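Local atomic coordinates of protein Bug27 (Bordetella pertussis, PDB entry 2QPQ), a protein that probably binds a small solute in the periplasm for uptake, closing its two lobes round the ligand like a Venus flytrap. Residues A[10-16]-A[66-72]; A[91-96]-A[232-236]; A[95-99]-A[250-254]. One frame throughout, in Å; residues are numbered along the deposited sequence.

Contact 1: residues A[10-16]-A[66-72]; sequences LDIIVTF and YSLLMVN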
ATOM      1  N   LEU A  10       7.588   9.252  21.437  1.00 27.58           N
ATOM      2  CA  LEU A  10       7.881   8.339  20.338  1.00 26.37           C
ATOM      3  C   LEU A  10       8.155   9.177  19.086  1.00 24.10           C
ATOM      4  O   LEU A  10       7.730  10.327  18.969  1.00 23.45           O
ATOM      5  CB  LEU A  10       6.729   7.353  20.094  1.00 26.51           C
ATOM      6  CG  LEU A  10       6.469   6.114  20.952  1.00 27.83           C
ATOM      7  CD1 LEU A  10       6.810   6.217  22.412  1.00 32.80           C
ATOM      8  CD2 LEU A  10       5.014   5.687  20.736  1.00 28.40           C
ATOM      9  N   ASP A  11       8.912   8.604  18.168  1.00 22.17           N
ATOM     10  CA  ASP A  11       9.237   9.265  16.916  1.00 21.47           C
ATOM     11  C   ASP A  11       8.778   8.288  15.842  1.00 21.08           C
ATOM     12  O   ASP A  11       9.325   7.215  15.718  1.00 19.73           O
ATOM     13  CB  ASP A  11      10.744   9.474  16.856  1.00 21.77           C
ATOM     14  CG  ASP A  11      11.189  10.234  15.611  1.00 25.76           C
ATOM     15  OD1 ASP A  11      10.329  10.904  14.957  1.00 26.85           O
ATOM     16  OD2 ASP A  11      12.405  10.187  15.306  1.00 25.66           O
ATOM     17  N   ILE A  12       7.718   8.634  15.125  1.00 20.48           N
ATOM     18  CA  ILE A  12       7.133   7.739  14.140  1.00 18.88           C
ATOM     19  C   ILE A  12       7.557   8.321  12.798  1.00 18.26           C
ATOM     20  O   ILE A  12       7.201   9.462  12.469  1.00 18.18           O
ATOM     21  CB  ILE A  12       5.589   7.692  14.260  1.00 19.49           C
ATOM     22  CG1 ILE A  12       5.156   7.082  15.606  1.00 18.58           C
ATOM     23  CG2 ILE A  12       4.941   6.919  13.100  1.00 18.97           C
ATOM     24  CD1 ILE A  12       3.637   7.207  15.828  1.00 19.10           C
ATOM     25  N   ILE A  13       8.323   7.545  12.044  1.00 17.08           N
ATOM     26  CA  ILE A  13       8.891   8.044  10.784  1.00 17.50           C
ATOM     27  C   ILE A  13       8.053   7.479   9.670  1.00 16.74           C
ATOM     28  O   ILE A  13       7.922   6.255   9.531  1.00 16.87           O
ATOM     29  CB  ILE A  13      10.393   7.641  10.605  1.00 17.34           C
ATOM     30  CG1 ILE A  13      11.299   8.117  11.781  1.00 19.17           C
ATOM     31  CG2 ILE A  13      10.899   8.121   9.230  1.00 20.26           C
ATOM     32  CD1 ILE A  13      11.235   9.591  12.063  1.00 19.62           C
ATOM     33  N   VAL A  14       7.405   8.366   8.918  1.00 16.44           N
ATOM     34  CA  VAL A  14       6.516   7.929   7.845  1.00 16.87           C
ATOM     35  C   VAL A  14       7.279   7.873   6.513  1.00 16.91           C
ATOM     36  O   VAL A  14       7.944   8.830   6.163  1.00 16.48           O
ATOM     37  CB  VAL A  14       5.280   8.854   7.713  1.00 16.22           C
ATOM     38  CG1 VAL A  14       4.265   8.205   6.806  1.00 16.59           C
ATOM     39  CG2 VAL A  14       4.664   9.142   9.083  1.00 18.13           C
ATOM     40  N   THR A  15       7.129   6.766   5.786  1.00 17.01           N
ATOM     41  CA  THR A  15       7.918   6.467   4.577  1.00 17.39           C
ATOM     42  C   THR A  15       7.306   7.114   3.353  1.00 18.00           C
ATOM     43  O   THR A  15       7.885   7.078   2.283  1.00 17.43           O
ATOM     44  CB  THR A  15       7.958   4.942   4.301  1.00 18.24           C
ATOM     45  OG1 THR A  15       6.620   4.407   4.375  1.00 18.59           O
ATOM     46  CG2 THR A  15       8.899   4.224   5.289  1.00 15.30           C
ATOM     47  N   PHE A  16       6.135   7.712   3.513  1.00 18.45           N
ATOM     48  CA  PHE A  16       5.444   8.369   2.387  1.00 20.27           C
ATOM     49  C   PHE A  16       5.005   9.766   2.765  1.00 20.74           C
ATOM     50  O   PHE A  16       4.900  10.093   3.956  1.00 19.23           O
ATOM     51  CB  PHE A  16       4.307   7.469   1.841  1.00 20.48           C
ATOM     52  CG  PHE A  16       4.819   6.410   0.898  1.00 22.91           C
ATOM     53  CD1 PHE A  16       5.437   5.253   1.396  1.00 23.92           C
ATOM     54  CD2 PHE A  16       4.809   6.618  -0.476  1.00 22.29           C
ATOM     55  CE1 PHE A  16       5.993   4.304   0.536  1.00 22.37           C
ATOM     56  CE2 PHE A  16       5.359   5.681  -1.342  1.00 22.64           C
ATOM     57  CZ  PHE A  16       5.951   4.521  -0.834  1.00 21.97           C
ATOM     58  N   TYR A  66      11.219   3.543  20.880  1.00 19.13           N
ATOM     59  CA  TYR A  66      10.936   4.973  20.764  1.00 19.38           C
ATOM     60  C   TYR A  66      11.024   5.477  19.322  1.00 19.14           C
ATOM     61  O   TYR A  66      10.721   6.624  19.046  1.00 19.11           O
ATOM     62  CB  TYR A  66      11.875   5.780  21.672  1.00 20.81           C
ATOM     63  CG  TYR A  66      11.510   5.589  23.111  1.00 21.03           C
ATOM     64  CD1 TYR A  66      10.425   6.261  23.658  1.00 21.09           C
ATOM     65  CD2 TYR A  66      12.230   4.711  23.916  1.00 21.20           C
ATOM     66  CE1 TYR A  66      10.062   6.063  24.989  1.00 22.97           C
ATOM     67  CE2 TYR A  66      11.904   4.523  25.232  1.00 22.65           C
ATOM     68  CZ  TYR A  66      10.804   5.192  25.765  1.00 22.23           C
ATOM     69  OH  TYR A  66      10.490   4.986  27.095  1.00 24.73           O
ATOM     70  N   SER A  67      11.476   4.610  18.428  1.00 17.68           N
ATOM     71  CA  SER A  67      11.635   4.940  17.017  1.00 16.47           C
ATOM     72  C   SER A  67      10.885   3.887  16.226  1.00 16.30           C
ATOM     73  O   SER A  67      11.195   2.683  16.295  1.00 16.34           O
ATOM     74  CB  SER A  67      13.106   4.953  16.581  1.00 15.97           C
ATOM     75  OG  SER A  67      13.858   5.888  17.362  1.00 17.42           O
ATOM     76  N   LEU A  68       9.916   4.343  15.447  1.00 15.73           N
ATOM     77  CA  LEU A  68       9.083   3.429  14.673  1.00 16.23           C
ATOM     78  C   LEU A  68       9.043   3.899  13.226  1.00 15.20           C
ATOM     79  O   LEU A  68       9.280   5.076  12.939  1.00 15.92           O
ATOM     80  CB  LEU A  68       7.656   3.384  15.234  1.00 17.20           C
ATOM     81  CG  LEU A  68       7.436   2.845  16.647  1.00 18.91           C
ATOM     82  CD1 LEU A  68       7.521   4.020  17.601  1.00 20.09           C
ATOM     83  CD2 LEU A  68       6.019   2.230  16.719  1.00 20.11           C
ATOM     84  N   LEU A  69       8.769   2.968  12.325  1.00 14.48           N
ATOM     85  CA  LEU A  69       8.698   3.251  10.906  1.00 13.70           C
ATOM     86  C   LEU A  69       7.295   2.926  10.443  1.00 13.98           C
ATOM     87  O   LEU A  69       6.845   1.800  10.606  1.00 14.00           O
ATOM     88  CB  LEU A  69       9.714   2.387  10.138  1.00 13.51           C
ATOM     89  CG  LEU A  69       9.808   2.792   8.660  1.00 13.46           C
ATOM     90  CD1 LEU A  69      10.521   4.167   8.488  1.00 14.23           C
ATOM     91  CD2 LEU A  69      10.544   1.665   7.898  1.00 12.71           C
ATOM     92  N   MET A  70       6.583   3.922   9.927  1.00 14.30           N
ATOM     93  CA  MET A  70       5.259   3.663   9.342  1.00 14.96           C
ATOM     94  C   MET A  70       5.436   3.254   7.881  1.00 14.55           C
ATOM     95  O   MET A  70       5.978   4.021   7.099  1.00 15.94           O
ATOM     96  CB  MET A  70       4.340   4.897   9.415  1.00 14.44           C
ATOM     97  CG  MET A  70       2.932   4.507   8.891  1.00 14.91           C
ATOM     98  SD  MET A  70       1.905   3.850  10.258  1.00 21.41           S
ATOM     99  CE  MET A  70       0.582   3.096   9.350  1.00 18.56           C
ATOM    100  N   VAL A  71       4.996   2.052   7.546  1.00 14.30           N
ATOM    101  CA  VAL A  71       5.220   1.439   6.229  1.00 14.77           C
ATOM    102  C   VAL A  71       3.917   1.066   5.535  1.00 15.21           C
ATOM    103  O   VAL A  71       2.869   0.835   6.167  1.00 15.06           O
ATOM    104  CB  VAL A  71       6.167   0.149   6.310  1.00 14.22           C
ATOM    105  CG1 VAL A  71       7.575   0.544   6.792  1.00 12.57           C
ATOM    106  CG2 VAL A  71       5.574  -0.995   7.270  1.00 13.12           C
ATOM    107  N   ASN A  72       4.010   0.928   4.224  1.00 15.99           N
ATOM    108  CA  ASN A  72       3.021   0.155   3.514  1.00 16.55           C
ATOM    109  C   ASN A  72       3.740  -0.915   2.687  1.00 16.41           C
ATOM    110  O   ASN A  72       4.963  -1.056   2.775  1.00 16.75           O
ATOM    111  CB  ASN A  72       2.116   1.056   2.664  1.00 16.84           C
ATOM    112  CG  ASN A  72       2.888   1.860   1.635  1.00 18.67           C
ATOM    113  OD1 ASN A  72       2.948   3.089   1.708  1.00 25.07           O
ATOM    114  ND2 ASN A  72       3.455   1.189   0.677  1.00 14.37           N
TER
HETATM  115  O   HOH W   1       6.446   1.889   3.140  1.00 18.84           O
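Thr-15 closes the ladder between 10-16 and 66-72 by bonding twice to one carbonyl, Met-70 O. Its CB lies 3.5 Å from Met-70 O, and beyond it the side chain forks. OG1, held between its own backbone N and carbonyl carbon (chi1 49°), donates to Met-70 O at 2.8 Å, in the carbonyl plane and on a lone pair, while the longer backbone bond from Thr-15 N to Met-70 O (3.3 Å) arrives nearly along the C=O axis. The same OG1 accepts from a water that in turn accepts from Asn-72 N. CG2, the other branch, stays near the same carbonyl and rests on Leu-69 CD1 (3.6 Å) and Val-71 CG1. Strands 10-14 and 67-72 belong to the parallel part of the first lobe's sheet, of the periplasmic-binding-protein kind, with helices 21-35 and 52-59 packed on its two faces. Asp-11 and Ile-13 each donate to and accept from the facing segment 66-72, as in Leu-68 N to Asp-11 O at 2.9 Å. Leu-69 CD1 also meets Ile-13 CG2 on the helix 52-59 side, whereas Ile-12 CG2 meets Met-70 CB (4.2 Å) on the opposite face. Leu-10 and Tyr-66 cross at about a right angle, Leu-10 CD1 lying 3.8 Å from Tyr-66 CD1.

Contact 2: residues A[91-96]-A[232-236]; sequences KDFAAV and LLVPG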
ATOM      1  N   LYS A  91      16.305  -8.410   8.352  1.00 21.25           N
ATOM      2  CA  LYS A  91      16.938  -8.464   9.672  1.00 22.16           C
ATOM      3  C   LYS A  91      16.896  -7.143  10.434  1.00 20.49           C
ATOM      4  O   LYS A  91      16.847  -7.141  11.695  1.00 19.93           O
ATOM      5  CB  LYS A  91      18.391  -8.902   9.559  1.00 22.76           C
ATOM      6  CG  LYS A  91      19.098  -9.060  10.935  1.00 27.78           C
ATOM      7  CD  LYS A  91      18.713 -10.395  11.616  1.00 33.90           C
ATOM      8  CE  LYS A  91      19.387 -10.507  12.967  1.00 35.66           C
ATOM      9  NZ  LYS A  91      18.494 -11.235  13.932  1.00 39.88           N
ATOM     10  N   ASP A  92      16.903  -6.037   9.691  1.00 18.14           N
ATOM     11  CA  ASP A  92      17.097  -4.738  10.345  1.00 18.82           C
ATOM     12  C   ASP A  92      15.814  -4.095  10.902  1.00 16.89           C
ATOM     13  O   ASP A  92      15.847  -2.976  11.401  1.00 17.63           O
ATOM     14  CB  ASP A  92      17.833  -3.755   9.435  1.00 18.64           C
ATOM     15  CG  ASP A  92      19.283  -4.143   9.205  1.00 22.55           C
ATOM     16  OD1 ASP A  92      19.822  -4.986   9.963  1.00 20.83           O
ATOM     17  OD2 ASP A  92      19.874  -3.606   8.245  1.00 22.80           O
ATOM     18  N   PHE A  93      14.700  -4.791  10.744  1.00 16.20           N
ATOM     19  CA  PHE A  93      13.382  -4.341  11.162  1.00 16.42           C
ATOM     20  C   PHE A  93      12.609  -5.503  11.765  1.00 16.08           C
ATOM     21  O   PHE A  93      12.790  -6.660  11.345  1.00 17.31           O
ATOM     22  CB  PHE A  93      12.601  -3.766   9.964  1.00 16.27           C
ATOM     23  CG  PHE A  93      13.322  -2.642   9.265  1.00 18.22           C
ATOM     24  CD1 PHE A  93      13.205  -1.326   9.719  1.00 19.26           C
ATOM     25  CD2 PHE A  93      14.154  -2.901   8.185  1.00 19.17           C
ATOM     26  CE1 PHE A  93      13.919  -0.289   9.084  1.00 17.04           C
ATOM     27  CE2 PHE A  93      14.851  -1.861   7.559  1.00 17.93           C
ATOM     28  CZ  PHE A  93      14.719  -0.579   8.020  1.00 17.78           C
ATOM     29  N   ALA A  94      11.730  -5.174  12.715  1.00 15.90           N
ATOM     30  CA  ALA A  94      10.845  -6.131  13.361  1.00 15.15           C
ATOM     31  C   ALA A  94       9.453  -5.507  13.365  1.00 15.86           C
ATOM     32  O   ALA A  94       9.260  -4.321  13.690  1.00 14.56           O
ATOM     33  CB  ALA A  94      11.295  -6.395  14.786  1.00 15.82           C
ATOM     34  N   ALA A  95       8.480  -6.322  13.023  1.00 15.75           N
ATOM     35  CA  ALA A  95       7.111  -5.840  12.880  1.00 16.21           C
ATOM     36  C   ALA A  95       6.428  -5.659  14.217  1.00 16.32           C
ATOM     37  O   ALA A  95       6.672  -6.414  15.164  1.00 17.85           O
ATOM     38  CB  ALA A  95       6.315  -6.837  12.032  1.00 15.94           C
ATOM     39  N   VAL A  96       5.567  -4.651  14.299  1.00 15.50           N
ATOM     40  CA  VAL A  96       4.763  -4.401  15.500  1.00 16.23           C
ATOM     41  C   VAL A  96       3.298  -4.678  15.237  1.00 16.03           C
ATOM     42  O   VAL A  96       2.656  -5.520  15.921  1.00 16.40           O
ATOM     43  CB  VAL A  96       4.917  -2.945  15.975  1.00 15.01           C
ATOM     44  CG1 VAL A  96       3.972  -2.675  17.166  1.00 17.19           C
ATOM     45  CG2 VAL A  96       6.409  -2.726  16.372  1.00 17.50           C
ATOM     46  N   LEU A 232       3.423  -0.623  11.321  1.00 16.28           N
ATOM     47  CA  LEU A 232       4.537  -0.045  12.011  1.00 14.81           C
ATOM     48  C   LEU A 232       5.567  -1.132  12.260  1.00 14.93           C
ATOM     49  O   LEU A 232       5.218  -2.271  12.683  1.00 13.96           O
ATOM     50  CB  LEU A 232       4.053   0.580  13.357  1.00 15.42           C
ATOM     51  CG  LEU A 232       3.267   1.910  13.122  1.00 17.58           C
ATOM     52  CD1 LEU A 232       2.369   2.287  14.283  1.00 19.72           C
ATOM     53  CD2 LEU A 232       4.211   3.077  12.818  1.00 17.97           C
ATOM     54  N   LEU A 233       6.821  -0.760  11.989  1.00 14.09           N
ATOM     55  CA  LEU A 233       8.006  -1.582  12.306  1.00 14.16           C
ATOM     56  C   LEU A 233       8.886  -0.846  13.300  1.00 14.67           C
ATOM     57  O   LEU A 233       8.738   0.382  13.472  1.00 14.40           O
ATOM     58  CB  LEU A 233       8.836  -1.883  11.040  1.00 13.65           C
ATOM     59  CG  LEU A 233       8.121  -2.266   9.739  1.00 14.57           C
ATOM     60  CD1 LEU A 233       9.095  -2.487   8.555  1.00 13.64           C
ATOM     61  CD2 LEU A 233       7.258  -3.546   9.955  1.00 15.23           C
ATOM     62  N   VAL A 234       9.830  -1.581  13.914  1.00 13.86           N
ATOM     63  CA  VAL A 234      10.815  -1.006  14.842  1.00 14.70           C
ATOM     64  C   VAL A 234      12.163  -1.587  14.435  1.00 14.93           C
ATOM     65  O   VAL A 234      12.215  -2.471  13.574  1.00 14.69           O
ATOM     66  CB  VAL A 234      10.510  -1.354  16.320  1.00 15.22           C
ATOM     67  CG1 VAL A 234       9.344  -0.382  16.885  1.00 15.06           C
ATOM     68  CG2 VAL A 234      10.180  -2.884  16.492  1.00 15.01           C
ATOM     69  N   PRO A 235      13.257  -1.079  15.015  1.00 15.60           N
ATOM     70  CA  PRO A 235      14.529  -1.704  14.697  1.00 15.07           C
ATOM     71  C   PRO A 235      14.479  -3.222  15.011  1.00 16.40           C
ATOM     72  O   PRO A 235      13.862  -3.638  16.007  1.00 16.69           O
ATOM     73  CB  PRO A 235      15.522  -0.956  15.591  1.00 14.33           C
ATOM     74  CG  PRO A 235      14.847   0.453  15.798  1.00 14.66           C
ATOM     75  CD  PRO A 235      13.404   0.059  15.951  1.00 14.75           C
ATOM     76  N   GLY A 236      15.148  -4.004  14.150  1.00 17.31           N
ATOM     77  CA  GLY A 236      15.209  -5.452  14.212  1.00 16.75           C
ATOM     78  C   GLY A 236      15.508  -6.078  15.561  1.00 18.07           C
ATOM     79  O   GLY A 236      14.950  -7.123  15.867  1.00 19.27           O
TER
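Two long strands, 93-109 and 227-235, pair antiparallel where the first lobe of this periplasmic-binding-protein fold receives the chain returning from the second. Residues 93-96 lie against 232-235, with Ala-94 and Val-234 as the hydrogen-bonded pair: Ala-94 N gives to Val-234 O at 2.9 Å, and Val-234 N gives to Ala-94 O at 2.8 Å. Further along, Leu-232 faces both Val-96 and Ile-97 in a classic beta bulge, and its O accepts from Val-96 N. Leu-233 straddles the pairs on its face of the sheet: with CG anti to the carbonyl carbon (chi1 -43°), its two methyls are set over the neighbouring strand, CD1 on Phe-93 CB (4.0 Å) and CD2 on Ala-95 CA (3.7 Å). Beyond CB the Phe-93 ring leaves the ladder for edge-to-face contacts with Phe-75 and Phe-87. The other face carries Ala-94 and Val-234, joined by Val-96. Val-96 CG2 fits against both methyls of Val-234, the two side chains crossing at about a right angle, and helix 240-254 covers them with Leu-246. Val-234 CG2 also presses within 3.3 Å of Ala-94 O. At the 91-92 end of the ladder Gly-236 turns out of the strand, and its N bonds to Asp-92 O at 3.0 Å from above the carbonyl plane, 66° out of it, while Gly-236 CA makes a CA-H...O contact with Lys-91 O.

Contact 3: residues A[95-99]-A[250-254]; sequences AVINV and IAKVM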
ATOM      1  N   ALA A  95       8.480  -6.322  13.023  1.00 15.75           N
ATOM      2  CA  ALA A  95       7.111  -5.840  12.880  1.00 16.21           C
ATOM      3  C   ALA A  95       6.428  -5.659  14.217  1.00 16.32           C
ATOM      4  O   ALA A  95       6.672  -6.414  15.164  1.00 17.85           O
ATOM      5  CB  ALA A  95       6.315  -6.837  12.032  1.00 15.94           C
ATOM      6  N   VAL A  96       5.567  -4.651  14.299  1.00 15.50           N
ATOM      7  CA  VAL A  96       4.763  -4.401  15.500  1.00 16.23           C
ATOM      8  C   VAL A  96       3.298  -4.678  15.237  1.00 16.03           C
ATOM      9  O   VAL A  96       2.656  -5.520  15.921  1.00 16.40           O
ATOM     10  CB  VAL A  96       4.917  -2.945  15.975  1.00 15.01           C
ATOM     11  CG1 VAL A  96       3.972  -2.675  17.166  1.00 17.19           C
ATOM     12  CG2 VAL A  96       6.409  -2.726  16.372  1.00 17.50           C
ATOM     13  N   ILE A  97       2.762  -4.010  14.220  1.00 15.19           N
ATOM     14  CA  ILE A  97       1.327  -4.148  13.946  1.00 15.09           C
ATOM     15  C   ILE A  97       1.003  -3.741  12.532  1.00 14.88           C
ATOM     16  O   ILE A  97       1.546  -2.757  12.045  1.00 14.99           O
ATOM     17  CB  ILE A  97       0.443  -3.313  14.967  1.00 14.92           C
ATOM     18  CG1 ILE A  97      -1.061  -3.539  14.740  1.00 14.97           C
ATOM     19  CG2 ILE A  97       0.790  -1.783  14.921  1.00 14.40           C
ATOM     20  CD1 ILE A  97      -1.943  -2.954  15.922  1.00 15.11           C
ATOM     21  N   ASN A  98       0.134  -4.523  11.887  1.00 15.30           N
ATOM     22  CA  ASN A  98      -0.533  -4.104  10.657  1.00 16.13           C
ATOM     23  C   ASN A  98      -1.923  -3.626  10.990  1.00 16.81           C
ATOM     24  O   ASN A  98      -2.724  -4.409  11.531  1.00 16.27           O
ATOM     25  CB  ASN A  98      -0.624  -5.275   9.686  1.00 17.48           C
ATOM     26  CG  ASN A  98      -1.415  -4.935   8.452  1.00 18.18           C
ATOM     27  OD1 ASN A  98      -1.297  -3.825   7.929  1.00 17.97           O
ATOM     28  ND2 ASN A  98      -2.229  -5.888   7.977  1.00 18.20           N
ATOM     29  N   VAL A  99      -2.209  -2.356  10.665  1.00 16.63           N
ATOM     30  CA  VAL A  99      -3.454  -1.684  11.083  1.00 17.91           C
ATOM     31  C   VAL A  99      -4.578  -1.573  10.007  1.00 17.90           C
ATOM     32  O   VAL A  99      -5.745  -1.321  10.328  1.00 17.10           O
ATOM     33  CB  VAL A  99      -3.170  -0.301  11.697  1.00 17.43           C
ATOM     34  CG1 VAL A  99      -2.185  -0.395  12.874  1.00 17.53           C
ATOM     35  CG2 VAL A  99      -2.593   0.675  10.649  1.00 16.91           C
ATOM     36  N   ILE A 250      -1.280   0.475  20.270  1.00 19.66           N
ATOM     37  CA  ILE A 250      -1.779   0.817  18.941  1.00 20.53           C
ATOM     38  C   ILE A 250      -3.076   0.073  18.630  1.00 20.84           C
ATOM     39  O   ILE A 250      -3.968   0.644  18.034  1.00 21.50           O
ATOM     40  CB  ILE A 250      -0.706   0.593  17.835  1.00 18.90           C
ATOM     41  CG1 ILE A 250       0.537   1.490  18.108  1.00 19.77           C
ATOM     42  CG2 ILE A 250      -1.257   0.935  16.482  1.00 19.47           C
ATOM     43  CD1 ILE A 250       1.834   1.030  17.508  1.00 18.73           C
ATOM     44  N   ALA A 251      -3.182  -1.180  19.056  1.00 22.06           N
ATOM     45  CA  ALA A 251      -4.388  -1.978  18.820  1.00 22.37           C
ATOM     46  C   ALA A 251      -5.568  -1.348  19.552  1.00 23.51           C
ATOM     47  O   ALA A 251      -6.686  -1.326  19.027  1.00 23.34           O
ATOM     48  CB  ALA A 251      -4.174  -3.423  19.256  1.00 22.52           C
ATOM     49  N   LYS A 252      -5.320  -0.800  20.744  1.00 24.19           N
ATOM     50  CA  LYS A 252      -6.336  -0.068  21.485  1.00 26.21           C
ATOM     51  C   LYS A 252      -6.858   1.171  20.725  1.00 25.96           C
ATOM     52  O   LYS A 252      -8.064   1.407  20.686  1.00 25.72           O
ATOM     53  CB  LYS A 252      -5.842   0.308  22.895  1.00 27.04           C
ATOM     54  CG  LYS A 252      -6.103  -0.825  23.902  1.00 29.77           C
ATOM     55  CD  LYS A 252      -5.196  -0.759  25.123  1.00 33.78           C
ATOM     56  CE  LYS A 252      -5.317  -2.027  26.008  1.00 35.07           C
ATOM     57  NZ  LYS A 252      -4.155  -2.197  26.986  1.00 38.42           N
ATOM     58  N   VAL A 253      -5.952   1.925  20.108  1.00 25.97           N
ATOM     59  CA  VAL A 253      -6.336   3.003  19.188  1.00 25.72           C
ATOM     60  C   VAL A 253      -7.184   2.502  18.028  1.00 26.38           C
ATOM     61  O   VAL A 253      -8.224   3.085  17.726  1.00 27.08           O
ATOM     62  CB  VAL A 253      -5.111   3.775  18.619  1.00 25.17           C
ATOM     63  CG1 VAL A 253      -5.572   4.791  17.566  1.00 23.33           C
ATOM     64  CG2 VAL A 253      -4.378   4.484  19.721  1.00 24.91           C
ATOM     65  N   MET A 254      -6.747   1.433  17.372  1.00 26.48           N
ATOM     66  CA  MET A 254      -7.460   0.924  16.214  1.00 27.17           C
ATOM     67  C   MET A 254      -8.869   0.420  16.578  1.00 28.11           C
ATOM     68  O   MET A 254      -9.808   0.517  15.761  1.00 27.85           O
ATOM     69  CB  MET A 254      -6.648  -0.138  15.472  1.00 27.77           C
ATOM     70  CG  MET A 254      -5.308   0.393  14.935  1.00 28.05           C
ATOM     71  SD  MET A 254      -5.534   1.739  13.755  1.00 33.27           S
ATOM     72  CE  MET A 254      -4.996   3.151  14.618  1.00 30.69           C
TER
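Neither segment brings a flat side chain to the contact between Ile-97 and Val-99 on the strand and Ile-250 and Met-254 on the helix; the side chains that meet are aliphatic branches and one thioether. The single side-chain amide of these segments, Asn-98, belongs to the other side of the sheet, where OD1 accepts from His-230 N and ND2 gives to Asp-273. This is the alpha/beta layering of the first lobe: helix 240-254, which follows strand 227-235, lies over strand 93-109, the two short axes 9.7 Å apart and nearly parallel at 14°. Ile-97 reaches the helix with both branches. Its CG1 stands anti to the backbone N (chi1 -176°), which sends CD1 out alongside the helix backbone to Ala-251 N (3.8 Å) and Ala-251 CB. Its CG2 meets Ile-250 CG2 at 3.7 Å and Ile-250 CD1 at 4.0 Å, so one methyl of Ile-97 sits against two of Ile-250. Val-96 CG1 adds a looser touch on Ile-250 CD1. One helical turn on, Met-254 bends at chi2 and chi3 and lies across Val-99, and both residues also touch Ile-29 of helix 21-35. Val-99 CG1 bridges the turn, meeting Ile-250 CG2 at 4.0 Å and Met-254 CG at 3.8 Å, and the sulfur Met-254 SD lies 3.7 Å from Val-99 CB.

How the contacts relate
All three contacts belong to the first lobe. Its core sheet runs in the order 41-45, 10-14, 67-72, 227-235, 93-109, with 227-235 antiparallel to its neighbours, the pattern of type II periplasmic binding proteins. Contact 1 closes early in the chain; contacts 2 and 3 both start from strand 93-109, share Ala-95 and Val-96, and await the chain's return from the second lobe. The centre of contact 1 lies about 10 Å from that of contact 2, joined by a probable hydrogen bond from Leu-69 N to Leu-233 O; contact 3 is centred about 13 Å from each. Early and late chain portions thus build one lobe, consistent with a two-lobed flytrap hinged on its connecting strands.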